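Local coordinates for protein C-glycoside 3-oxidase (Microbacterium trichothecenolyticum, PDB 7DVE) that oxidises the C3 hydroxyl of the sugar in C-glycosides such as isoorientin and mangiferin, using FAD and passing the electrons to oxygen to form hydrogen peroxide, at residues E109-F117 and P438-Q446; L275-A283 and F385-P396. One frame throughout, in Å; residues are numbered along the deposited sequence.

Contact 1: residues E109-F117 and P438-Q446. With FAD (flavin-adenine dinucleotide), chain C.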
loop_
_atom_site.group_PDB
_atom_site.type_symbol
_atom_site.label_atom_id
_atom_site.label_comp_id
_atom_site.label_asym_id
_atom_site.label_seq_id
_atom_site.Cartn_x
_atom_site.Cartn_y
_atom_site.Cartn_z
ATOM N N GLU A 109 6.482 2.987 -25.320
ATOM C CA GLU A 109 6.691 3.313 -23.915
ATOM C C GLU A 109 6.939 2.050 -23.111
ATOM O O GLU A 109 6.540 0.952 -23.508
ATOM C CB GLU A 109 5.475 4.058 -23.348
ATOM C CG GLU A 109 5.252 5.404 -24.029
ATOM C CD GLU A 109 4.192 6.257 -23.359
ATOM O OE1 GLU A 109 3.661 5.818 -22.326
ATOM O OE2 GLU A 109 3.914 7.383 -23.855
ATOM N N ASP A 110 7.593 2.217 -21.955
ATOM C CA ASP A 110 7.775 1.093 -21.039
ATOM C C ASP A 110 6.446 0.602 -20.487
ATOM O O ASP A 110 6.255 -0.609 -20.301
ATOM C CB ASP A 110 8.712 1.483 -19.897
ATOM C CG ASP A 110 10.049 1.974 -20.402
ATOM O OD1 ASP A 110 10.905 1.130 -20.742
ATOM O OD2 ASP A 110 10.251 3.210 -20.474
ATOM N N GLY A 111 5.525 1.524 -20.205
ATOM C CA GLY A 111 4.290 1.216 -19.490
ATOM C C GLY A 111 4.532 0.621 -18.109
ATOM O O GLY A 111 5.644 0.587 -17.577
ATOM N N LEU A 112 3.427 0.137 -17.532
ATOM C CA LEU A 112 3.418 -0.587 -16.264
ATOM C C LEU A 112 2.715 -1.920 -16.493
ATOM O O LEU A 112 1.557 -2.102 -16.090
ATOM C CB LEU A 112 2.720 0.228 -15.178
ATOM C CG LEU A 112 3.403 1.530 -14.728
ATOM C CD1 LEU A 112 2.498 2.279 -13.751
ATOM C CD2 LEU A 112 4.733 1.206 -14.055
ATOM N N PRO A 113 3.383 -2.880 -17.143
ATOM C CA PRO A 113 2.651 -4.082 -17.604
ATOM C C PRO A 113 1.917 -4.830 -16.499
ATOM O O PRO A 113 0.808 -5.315 -16.752
ATOM C CB PRO A 113 3.742 -4.949 -18.269
ATOM C CG PRO A 113 5.021 -4.166 -18.241
ATOM C CD PRO A 113 4.715 -2.758 -17.776
ATOM N N VAL A 114 2.464 -4.905 -15.277
ATOM C CA VAL A 114 1.780 -5.618 -14.198
ATOM C C VAL A 114 1.254 -4.688 -13.093
ATOM O O VAL A 114 1.167 -5.087 -11.923
ATOM C CB VAL A 114 2.695 -6.708 -13.591
ATOM C CG1 VAL A 114 2.991 -7.792 -14.630
ATOM C CG2 VAL A 114 3.980 -6.095 -13.014
ATOM N N ALA A 115 0.881 -3.461 -13.439
ATOM C CA ALA A 115 0.062 -2.649 -12.541
ATOM C C ALA A 115 -1.145 -3.454 -12.089
ATOM O O ALA A 115 -1.875 -3.996 -12.920
ATOM C CB ALA A 115 -0.401 -1.366 -13.248
ATOM N N ALA A 116 -1.359 -3.529 -10.763
ATOM C CA ALA A 116 -2.354 -4.432 -10.196
ATOM C C ALA A 116 -3.266 -3.713 -9.205
ATOM O O ALA A 116 -3.006 -2.586 -8.784
ATOM C CB ALA A 116 -1.688 -5.641 -9.529
ATOM N N PHE A 117 -4.360 -4.399 -8.852
ATOM C CA PHE A 117 -5.390 -3.906 -7.951
ATOM C C PHE A 117 -5.898 -5.064 -7.104
ATOM O O PHE A 117 -5.719 -6.232 -7.460
ATOM C CB PHE A 117 -6.587 -3.305 -8.699
ATOM C CG PHE A 117 -6.218 -2.451 -9.877
ATOM C CD1 PHE A 117 -6.016 -3.023 -11.129
ATOM C CD2 PHE A 117 -6.110 -1.079 -9.742
ATOM C CE1 PHE A 117 -5.687 -2.266 -12.197
ATOM C CE2 PHE A 117 -5.774 -0.291 -10.839
ATOM C CZ PHE A 117 -5.568 -0.891 -12.067
ATOM N N PRO A 438 8.952 -6.900 -13.825
ATOM C CA PRO A 438 8.270 -6.007 -14.772
ATOM C C PRO A 438 7.665 -4.801 -14.061
ATOM O O PRO A 438 7.182 -4.888 -12.925
ATOM C CB PRO A 438 7.176 -6.883 -15.405
ATOM C CG PRO A 438 7.175 -8.173 -14.673
ATOM C CD PRO A 438 8.402 -8.265 -13.802
ATOM N N LEU A 439 7.667 -3.665 -14.760
ATOM C CA LEU A 439 7.229 -2.423 -14.148
ATOM C C LEU A 439 5.805 -2.557 -13.632
ATOM O O LEU A 439 4.958 -3.203 -14.257
ATOM C CB LEU A 439 7.339 -1.268 -15.137
ATOM C CG LEU A 439 8.792 -1.087 -15.583
ATOM C CD1 LEU A 439 8.927 -0.014 -16.661
ATOM C CD2 LEU A 439 9.686 -0.781 -14.396
ATOM N N GLY A 440 5.559 -1.958 -12.464
ATOM C CA GLY A 440 4.328 -2.166 -11.740
ATOM C C GLY A 440 4.404 -3.267 -10.709
ATOM O O GLY A 440 3.536 -3.334 -9.827
ATOM N N ALA A 441 5.425 -4.120 -10.777
ATOM C CA ALA A 441 5.508 -5.248 -9.868
ATOM C C ALA A 441 5.623 -4.822 -8.409
ATOM O O ALA A 441 5.218 -5.585 -7.541
ATOM C CB ALA A 441 6.691 -6.131 -10.237
ATOM N N SER A 442 6.148 -3.623 -8.117
ATOM C CA SER A 442 6.302 -3.216 -6.720
ATOM C C SER A 442 4.964 -3.003 -6.019
ATOM O O SER A 442 4.919 -3.042 -4.789
ATOM C CB SER A 442 7.142 -1.926 -6.613
ATOM O OG SER A 442 6.397 -0.777 -6.987
ATOM N N LEU A 443 3.882 -2.791 -6.775
ATOM C CA LEU A 443 2.562 -2.443 -6.255
ATOM C C LEU A 443 2.589 -1.197 -5.390
ATOM O O LEU A 443 1.668 -0.980 -4.606
ATOM C CB LEU A 443 1.934 -3.587 -5.473
ATOM C CG LEU A 443 2.091 -4.973 -6.088
ATOM C CD1 LEU A 443 1.966 -5.990 -4.972
ATOM C CD2 LEU A 443 1.060 -5.201 -7.171
ATOM N N HIS A 444 3.630 -0.378 -5.522
ATOM C CA HIS A 444 3.761 0.907 -4.834
ATOM C C HIS A 444 3.606 2.006 -5.882
ATOM O O HIS A 444 4.566 2.357 -6.574
ATOM C CB HIS A 444 5.116 1.005 -4.133
ATOM C CG HIS A 444 5.415 -0.145 -3.230
ATOM N ND1 HIS A 444 6.676 -0.376 -2.723
ATOM C CD2 HIS A 444 4.611 -1.094 -2.688
ATOM C CE1 HIS A 444 6.642 -1.441 -1.937
ATOM N NE2 HIS A 444 5.401 -1.887 -1.891
ATOM N N TYR A 445 2.398 2.533 -6.019
ATOM C CA TYR A 445 2.113 3.569 -7.009
ATOM C C TYR A 445 1.822 4.876 -6.263
ATOM O O TYR A 445 0.870 4.957 -5.478
ATOM C CB TYR A 445 0.955 3.164 -7.931
ATOM C CG TYR A 445 0.988 1.698 -8.387
ATOM C CD1 TYR A 445 2.184 1.063 -8.753
ATOM C CD2 TYR A 445 -0.178 0.956 -8.452
ATOM C CE1 TYR A 445 2.203 -0.281 -9.146
ATOM C CE2 TYR A 445 -0.171 -0.367 -8.840
ATOM C CZ TYR A 445 1.009 -0.992 -9.179
ATOM O OH TYR A 445 0.962 -2.327 -9.560
ATOM N N GLN A 446 2.652 5.885 -6.500
ATOM C CA GLN A 446 2.567 7.147 -5.800
ATOM C C GLN A 446 2.265 8.271 -6.782
ATOM O O GLN A 446 2.336 8.107 -8.006
ATOM C CB GLN A 446 3.878 7.446 -5.052
ATOM C CG GLN A 446 4.198 6.506 -3.860
ATOM C CD GLN A 446 4.586 5.100 -4.288
ATOM O OE1 GLN A 446 4.115 4.122 -3.703
ATOM N NE2 GLN A 446 5.459 4.985 -5.301
HETATM P PA FAD C . -5.901 -0.255 -1.323
HETATM O O1A FAD C . -5.891 -0.652 -2.752
HETATM O O2A FAD C . -5.126 -1.061 -0.350
HETATM O O5B FAD C . -7.475 -0.228 -0.972
HETATM C C5B FAD C . -8.353 0.567 -1.773
HETATM C C4B FAD C . -9.743 -0.016 -1.743
HETATM O O4B FAD C . -10.566 0.902 -2.522
HETATM C C3B FAD C . -9.798 -1.362 -2.493
HETATM O O3B FAD C . -10.413 -2.335 -1.625
HETATM C C2B FAD C . -10.725 -1.019 -3.669
HETATM O O2B FAD C . -11.580 -2.112 -4.011
HETATM C C1B FAD C . -11.580 0.098 -3.105
HETATM N N9A FAD C . -12.233 0.887 -4.212
HETATM C C8A FAD C . -11.520 1.386 -5.236
HETATM N N7A FAD C . -12.352 2.042 -6.052
HETATM C C5A FAD C . -13.585 1.951 -5.548
HETATM C C6A FAD C . -14.754 2.448 -5.977
HETATM N N6A FAD C . -14.715 3.149 -7.110
HETATM N N1A FAD C . -15.908 2.258 -5.309
HETATM C C2A FAD C . -15.866 1.513 -4.129
HETATM N N3A FAD C . -14.626 1.011 -3.689
HETATM C C4A FAD C . -13.513 1.240 -4.407
HETATM N N1 FAD C . 2.967 -2.190 0.984
HETATM C C2 FAD C . 3.887 -1.825 1.951
HETATM O O2 FAD C . 3.872 -0.665 2.348
HETATM N N3 FAD C . 4.812 -2.762 2.440
HETATM C C4 FAD C . 4.772 -4.097 1.981
HETATM O O4 FAD C . 5.574 -4.919 2.435
HETATM C C4X FAD C . 3.840 -4.447 1.008
HETATM N N5 FAD C . 3.784 -5.695 0.481
HETATM C C5X FAD C . 2.767 -6.027 -0.366
HETATM C C6 FAD C . 2.605 -7.351 -0.815
HETATM C C7 FAD C . 1.545 -7.729 -1.632
HETATM C C7M FAD C . 1.390 -9.198 -2.101
HETATM C C8 FAD C . 0.614 -6.766 -2.028
HETATM C C8M FAD C . -0.562 -7.171 -2.936
HETATM C C9 FAD C . 0.770 -5.443 -1.595
HETATM C C9A FAD C . 1.845 -5.060 -0.770
HETATM N N10 FAD C . 2.010 -3.781 -0.364
HETATM C C10 FAD C . 2.950 -3.480 0.533
HETATM C "C1'" FAD C . 1.156 -2.660 -0.853
HETATM C "C2'" FAD C . -0.003 -2.271 0.072
HETATM O "O2'" FAD C . -0.948 -3.354 0.095
HETATM C "C3'" FAD C . -0.657 -0.931 -0.406
HETATM O "O3'" FAD C . 0.315 0.124 -0.372
HETATM C "C4'" FAD C . -1.788 -0.499 0.528
HETATM O "O4'" FAD C . -2.767 -1.525 0.596
HETATM C "C5'" FAD C . -2.458 0.799 0.000
HETATM O "O5'" FAD C . -3.657 1.084 0.749
HETATM P P FAD C . -4.882 1.973 0.176
HETATM O O1P FAD C . -6.082 1.904 1.055
HETATM O O2P FAD C . -4.289 3.290 -0.139
HETATM O O3P FAD C . -5.432 1.275 -1.176
#

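Contact 2: residues L275-A283 and F385-P396. With FAD (flavin-adenine dinucleotide), chain C.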
loop_
_atom_site.group_PDB
_atom_site.type_symbol
_atom_site.label_atom_id
_atom_site.label_comp_id
_atom_site.label_asym_id
_atom_site.label_seq_id
_atom_site.Cartn_x
_atom_site.Cartn_y
_atom_site.Cartn_z
ATOM N N LEU A 275 -4.724 4.616 -8.555
ATOM C CA LEU A 275 -5.239 4.761 -9.917
ATOM C C LEU A 275 -6.746 4.855 -9.978
ATOM O O LEU A 275 -7.264 5.557 -10.850
ATOM C CB LEU A 275 -4.777 3.610 -10.815
ATOM C CG LEU A 275 -3.282 3.331 -10.731
ATOM C CD1 LEU A 275 -3.034 1.880 -11.019
ATOM C CD2 LEU A 275 -2.477 4.249 -11.650
ATOM N N ARG A 276 -7.463 4.201 -9.058
ATOM C CA ARG A 276 -8.916 4.290 -9.076
ATOM C C ARG A 276 -9.430 5.563 -8.409
ATOM O O ARG A 276 -10.546 5.999 -8.728
ATOM C CB ARG A 276 -9.527 3.050 -8.434
ATOM C CG ARG A 276 -9.425 1.825 -9.313
ATOM C CD ARG A 276 -10.174 0.661 -8.728
ATOM N NE ARG A 276 -9.354 -0.009 -7.726
ATOM C CZ ARG A 276 -9.686 -1.125 -7.085
ATOM N NH1 ARG A 276 -10.876 -1.677 -7.235
ATOM N NH2 ARG A 276 -8.791 -1.702 -6.281
ATOM N N THR A 277 -8.623 6.185 -7.538
ATOM C CA THR A 277 -8.968 7.497 -6.982
ATOM C C THR A 277 -8.971 8.580 -8.056
ATOM O O THR A 277 -9.986 9.298 -8.183
ATOM C CB THR A 277 -8.010 7.841 -5.829
ATOM O OG1 THR A 277 -8.208 6.931 -4.743
ATOM C CG2 THR A 277 -8.212 9.269 -5.348
ATOM N N PRO A 278 -7.900 8.760 -8.853
ATOM C CA PRO A 278 -8.026 9.662 -10.022
ATOM C C PRO A 278 -9.148 9.252 -10.961
ATOM O O PRO A 278 -9.809 10.133 -11.524
ATOM C CB PRO A 278 -6.658 9.561 -10.719
ATOM C CG PRO A 278 -5.741 8.973 -9.727
ATOM C CD PRO A 278 -6.568 8.130 -8.793
ATOM N N GLN A 279 -9.375 7.942 -11.153
ATOM C CA GLN A 279 -10.502 7.486 -11.969
ATOM C C GLN A 279 -11.822 8.085 -11.493
ATOM O O GLN A 279 -12.578 8.669 -12.286
ATOM C CB GLN A 279 -10.575 5.958 -11.953
ATOM C CG GLN A 279 -11.553 5.366 -12.956
ATOM C CD GLN A 279 -11.631 3.863 -12.849
ATOM O OE1 GLN A 279 -11.612 3.297 -11.745
ATOM N NE2 GLN A 279 -11.696 3.199 -13.992
ATOM N N LEU A 280 -12.119 7.933 -10.194
ATOM C CA LEU A 280 -13.379 8.431 -9.658
ATOM C C LEU A 280 -13.467 9.944 -9.785
ATOM O O LEU A 280 -14.522 10.480 -10.149
ATOM C CB LEU A 280 -13.536 7.993 -8.201
ATOM C CG LEU A 280 -14.679 8.629 -7.413
ATOM C CD1 LEU A 280 -16.014 8.367 -8.107
ATOM C CD2 LEU A 280 -14.685 8.098 -5.982
ATOM N N LEU A 281 -12.361 10.653 -9.514
ATOM C CA LEU A 281 -12.396 12.113 -9.623
ATOM C C LEU A 281 -12.631 12.549 -11.070
ATOM O O LEU A 281 -13.414 13.465 -11.328
ATOM C CB LEU A 281 -11.106 12.736 -9.066
ATOM C CG LEU A 281 -10.678 12.576 -7.586
ATOM C CD1 LEU A 281 -9.909 13.793 -7.072
ATOM C CD2 LEU A 281 -11.841 12.250 -6.666
ATOM N N TRP A 282 -11.982 11.885 -12.031
ATOM C CA TRP A 282 -12.211 12.190 -13.447
ATOM C C TRP A 282 -13.665 11.941 -13.832
ATOM O O TRP A 282 -14.315 12.798 -14.440
ATOM C CB TRP A 282 -11.268 11.366 -14.327
ATOM C CG TRP A 282 -11.518 11.513 -15.813
ATOM C CD1 TRP A 282 -12.387 10.788 -16.580
ATOM C CD2 TRP A 282 -10.872 12.429 -16.700
ATOM N NE1 TRP A 282 -12.337 11.214 -17.887
ATOM C CE2 TRP A 282 -11.412 12.219 -17.985
ATOM C CE3 TRP A 282 -9.891 13.409 -16.531
ATOM C CZ2 TRP A 282 -11.003 12.955 -19.097
ATOM C CZ3 TRP A 282 -9.493 14.156 -17.638
ATOM C CH2 TRP A 282 -10.047 13.925 -18.899
ATOM N N ALA A 283 -14.198 10.775 -13.462
ATOM C CA ALA A 283 -15.603 10.476 -13.727
ATOM C C ALA A 283 -16.542 11.507 -13.108
ATOM O O ALA A 283 -17.634 11.738 -13.640
ATOM C CB ALA A 283 -15.951 9.082 -13.209
ATOM N N PHE A 385 -7.690 8.762 -18.830
ATOM C CA PHE A 385 -8.990 8.104 -18.826
ATOM C C PHE A 385 -9.733 8.376 -20.122
ATOM O O PHE A 385 -9.537 9.407 -20.763
ATOM C CB PHE A 385 -9.827 8.555 -17.621
ATOM C CG PHE A 385 -9.167 8.274 -16.322
ATOM C CD1 PHE A 385 -9.145 6.989 -15.812
ATOM C CD2 PHE A 385 -8.512 9.284 -15.625
ATOM C CE1 PHE A 385 -8.505 6.725 -14.615
ATOM C CE2 PHE A 385 -7.876 9.018 -14.439
ATOM C CZ PHE A 385 -7.868 7.738 -13.941
ATOM N N SER A 386 -10.588 7.427 -20.499
ATOM C CA SER A 386 -11.305 7.450 -21.764
ATOM C C SER A 386 -12.709 7.998 -21.570
ATOM O O SER A 386 -13.379 7.675 -20.582
ATOM C CB SER A 386 -11.379 6.048 -22.374
ATOM O OG SER A 386 -12.042 6.088 -23.637
ATOM N N ASP A 387 -13.150 8.821 -22.532
ATOM C CA ASP A 387 -14.523 9.326 -22.542
ATOM C C ASP A 387 -15.533 8.231 -22.852
ATOM O O ASP A 387 -16.694 8.329 -22.443
ATOM C CB ASP A 387 -14.700 10.435 -23.585
ATOM C CG ASP A 387 -13.992 11.733 -23.222
ATOM O OD1 ASP A 387 -13.973 12.111 -22.024
ATOM O OD2 ASP A 387 -13.512 12.405 -24.172
ATOM N N SER A 388 -15.126 7.202 -23.586
ATOM C CA SER A 388 -16.056 6.225 -24.133
ATOM C C SER A 388 -15.898 4.848 -23.512
ATOM O O SER A 388 -16.888 4.244 -23.090
ATOM C CB SER A 388 -15.865 6.112 -25.649
ATOM O OG SER A 388 -14.487 6.024 -25.970
ATOM N N ASP A 389 -14.675 4.329 -23.465
ATOM C CA ASP A 389 -14.435 2.989 -22.958
ATOM C C ASP A 389 -14.482 2.959 -21.431
ATOM O O ASP A 389 -14.172 3.946 -20.751
ATOM C CB ASP A 389 -13.087 2.473 -23.450
ATOM C CG ASP A 389 -12.895 2.685 -24.928
ATOM O OD1 ASP A 389 -13.903 2.767 -25.658
ATOM O OD2 ASP A 389 -11.731 2.782 -25.368
ATOM N N VAL A 390 -14.868 1.797 -20.900
ATOM C CA VAL A 390 -15.046 1.596 -19.470
ATOM C C VAL A 390 -14.417 0.267 -19.086
ATOM O O VAL A 390 -14.198 -0.613 -19.923
ATOM C CB VAL A 390 -16.532 1.611 -19.047
ATOM C CG1 VAL A 390 -17.147 2.994 -19.243
ATOM C CG2 VAL A 390 -17.308 0.522 -19.813
ATOM N N ASP A 391 -14.118 0.132 -17.800
ATOM C CA ASP A 391 -13.528 -1.092 -17.290
ATOM C C ASP A 391 -14.650 -2.035 -16.853
ATOM O O ASP A 391 -15.831 -1.791 -17.122
ATOM C CB ASP A 391 -12.517 -0.766 -16.190
ATOM C CG ASP A 391 -13.157 -0.244 -14.907
ATOM O OD1 ASP A 391 -14.404 -0.237 -14.781
ATOM O OD2 ASP A 391 -12.383 0.172 -14.005
ATOM N N GLY A 392 -14.293 -3.121 -16.163
ATOM C CA GLY A 392 -15.280 -4.110 -15.767
ATOM C C GLY A 392 -16.301 -3.606 -14.772
ATOM O O GLY A 392 -17.344 -4.243 -14.600
ATOM N N TYR A 393 -16.018 -2.481 -14.112
ATOM C CA TYR A 393 -16.945 -1.791 -13.218
ATOM C C TYR A 393 -17.742 -0.679 -13.908
ATOM O O TYR A 393 -18.589 -0.041 -13.264
ATOM C CB TYR A 393 -16.169 -1.200 -12.032
ATOM C CG TYR A 393 -15.511 -2.230 -11.130
ATOM C CD1 TYR A 393 -16.262 -2.964 -10.229
ATOM C CD2 TYR A 393 -14.143 -2.460 -11.178
ATOM C CE1 TYR A 393 -15.672 -3.899 -9.403
ATOM C CE2 TYR A 393 -13.543 -3.395 -10.349
ATOM C CZ TYR A 393 -14.315 -4.107 -9.460
ATOM O OH TYR A 393 -13.757 -5.041 -8.617
ATOM N N GLY A 394 -17.491 -0.422 -15.192
ATOM C CA GLY A 394 -18.155 0.667 -15.885
ATOM C C GLY A 394 -17.619 2.050 -15.597
ATOM O O GLY A 394 -18.301 3.037 -15.897
ATOM N N MET A 395 -16.516 2.150 -15.064
ATOM C CA MET A 395 -15.704 3.313 -14.751
ATOM C C MET A 395 -14.798 3.615 -15.931
ATOM O O MET A 395 -14.444 2.703 -16.683
ATOM C CB MET A 395 -14.869 3.048 -13.496
ATOM C CG MET A 395 -15.663 3.031 -12.189
ATOM S SD MET A 395 -16.910 4.331 -12.009
ATOM C CE MET A 395 -15.919 5.681 -11.376
ATOM N N PRO A 396 -14.433 4.880 -16.138
ATOM C CA PRO A 396 -13.698 5.235 -17.362
ATOM C C PRO A 396 -12.390 4.472 -17.455
ATOM O O PRO A 396 -11.613 4.419 -16.494
ATOM C CB PRO A 396 -13.474 6.746 -17.239
ATOM C CG PRO A 396 -14.386 7.221 -16.178
ATOM C CD PRO A 396 -14.974 6.056 -15.438
HETATM P PA FAD C . -5.901 -0.255 -1.323
HETATM O O1A FAD C . -5.891 -0.652 -2.752
HETATM O O2A FAD C . -5.126 -1.061 -0.350
HETATM O O5B FAD C . -7.475 -0.228 -0.972
HETATM C C5B FAD C . -8.353 0.567 -1.773
HETATM C C4B FAD C . -9.743 -0.016 -1.743
HETATM O O4B FAD C . -10.566 0.902 -2.522
HETATM C C3B FAD C . -9.798 -1.362 -2.493
HETATM O O3B FAD C . -10.413 -2.335 -1.625
HETATM C C2B FAD C . -10.725 -1.019 -3.669
HETATM O O2B FAD C . -11.580 -2.112 -4.011
HETATM C C1B FAD C . -11.580 0.098 -3.105
HETATM N N9A FAD C . -12.233 0.887 -4.212
HETATM C C8A FAD C . -11.520 1.386 -5.236
HETATM N N7A FAD C . -12.352 2.042 -6.052
HETATM C C5A FAD C . -13.585 1.951 -5.548
HETATM C C6A FAD C . -14.754 2.448 -5.977
HETATM N N6A FAD C . -14.715 3.149 -7.110
HETATM N N1A FAD C . -15.908 2.258 -5.309
HETATM C C2A FAD C . -15.866 1.513 -4.129
HETATM N N3A FAD C . -14.626 1.011 -3.689
HETATM C C4A FAD C . -13.513 1.240 -4.407
HETATM N N1 FAD C . 2.967 -2.190 0.984
HETATM C C2 FAD C . 3.887 -1.825 1.951
HETATM O O2 FAD C . 3.872 -0.665 2.348
HETATM N N3 FAD C . 4.812 -2.762 2.440
HETATM C C4 FAD C . 4.772 -4.097 1.981
HETATM O O4 FAD C . 5.574 -4.919 2.435
HETATM C C4X FAD C . 3.840 -4.447 1.008
HETATM N N5 FAD C . 3.784 -5.695 0.481
HETATM C C5X FAD C . 2.767 -6.027 -0.366
HETATM C C6 FAD C . 2.605 -7.351 -0.815
HETATM C C7 FAD C . 1.545 -7.729 -1.632
HETATM C C7M FAD C . 1.390 -9.198 -2.101
HETATM C C8 FAD C . 0.614 -6.766 -2.028
HETATM C C8M FAD C . -0.562 -7.171 -2.936
HETATM C C9 FAD C . 0.770 -5.443 -1.595
HETATM C C9A FAD C . 1.845 -5.060 -0.770
HETATM N N10 FAD C . 2.010 -3.781 -0.364
HETATM C C10 FAD C . 2.950 -3.480 0.533
HETATM C "C1'" FAD C . 1.156 -2.660 -0.853
HETATM C "C2'" FAD C . -0.003 -2.271 0.072
HETATM O "O2'" FAD C . -0.948 -3.354 0.095
HETATM C "C3'" FAD C . -0.657 -0.931 -0.406
HETATM O "O3'" FAD C . 0.315 0.124 -0.372
HETATM C "C4'" FAD C . -1.788 -0.499 0.528
HETATM O "O4'" FAD C . -2.767 -1.525 0.596
HETATM C "C5'" FAD C . -2.458 0.799 0.000
HETATM O "O5'" FAD C . -3.657 1.084 0.749
HETATM P P FAD C . -4.882 1.973 0.176
HETATM O O1P FAD C . -6.082 1.904 1.055
HETATM O O2P FAD C . -4.289 3.290 -0.139
HETATM O O3P FAD C . -5.432 1.275 -1.176
#

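Contact 1: residues E109-F117 and P438-Q446
The phenol of Tyr445 ties the two segments together: Tyr445 OH accepts from Ala116 N at 2.9 Å and donates to Gly440 O at 2.8 Å, meeting that carbonyl in its plane on a lone pair. CG anti to the carbonyl carbon (chi1 -42°) brings the ring up beside Ala116, whose O lies at its edge. A phenylalanine here would probably leave Ala116 N without its acceptor and Gly440 O with one donor fewer, the other being Leu443 N. At the far end Val114 N bonds to Leu439 O (3.2 Å), a second link between the segments. Val114 CG2, set between its own backbone N and carbonyl carbon, lies 3.3 Å from Ala441 N and also meets the CB atoms of Pro438 and Ala441. Leu112 and Leu439 cross at about a right angle, Leu112 CD2 packing on Leu439 CB at 3.8 Å. Leu443 splits its branches: CD2 touches Ala116 CB, while CD1 rests 3.3 Å from FAD C8. Loop 438-446 follows strand 427-436; facing it, 109-117 runs into strand 116-117, with strand 98-99 beside Val114 and Ala116 and strand 396-401 against Leu112 and Ala115.

Contact 2: residues L275-A283 and F385-P396
Gln279 reaches out from helix 276-283 and gives both amide hydrogens to the 385-396 segment. Its NE2 donates to Pro396 O at 2.8 Å in a nearly straight bond (173°) and to Asp391 OD2 at 3.1 Å. Both acceptors lie close to the plane of the amide, yet each is met from above its own plane, and the amide and carboxylate planes stand almost perpendicular. Placing CG anti to the backbone N (chi1 -170°) and keeping the chain extended beyond it carries the amide across to Met395, whose CB packs against it. The other carboxylate oxygen is also engaged: Asp391 OD1 accepts from Tyr393 N and Met395 N, which approach from opposite faces of the carboxylate, the first bond closing an Asx turn. Arg276 has its polar partners outside the pair, with NE in a salt bridge to Asp273, NH2 bonded to Ser118 O and NH1 to Ser119 OG. One face of its guanidinium lies against the FAD, C8A sitting 3.4 Å above the plane. Apolar contacts complete the join. Phe385 CB makes a CH-pi contact over the five-membered ring of Trp282, 3.7 Å from its centroid, while Phe385 CZ packs on Pro278 CB; Ala283 CB meets both Pro396 CG and Met395 CE. The arrangement is that of a helix following a strand of the parallel Rossmann-type sheet of a GMC oxidoreductase, here 267-270, with a turn of the chain packed against it and an arginine at its start lying along the adenosine part of FAD.

In the fold
Contacts 1 and 2 have centres 18 Å apart and border distant parts of one FAD molecule. At contact 1 the 438-446 segment comes up to the flavin, where the proposed proton acceptor His444 brings NE2 to 3.8 Å from FAD N1; at contact 2 Arg276 lies by the adenosine, its NH2 3.3 Å from FAD C2B. They also touch directly. Phe117 CE2 packs on Leu275 CD1 at 3.5 Å, and Tyr445 CD2 reaches the same Leu275 CD1 at 3.9 Å, so that Leu275 meets both segments of contact 1. Phe117 CB lies 3.6 Å from Arg276 NH2. In sequence, contact 2 is nested within the long excursion that contact 1 closes.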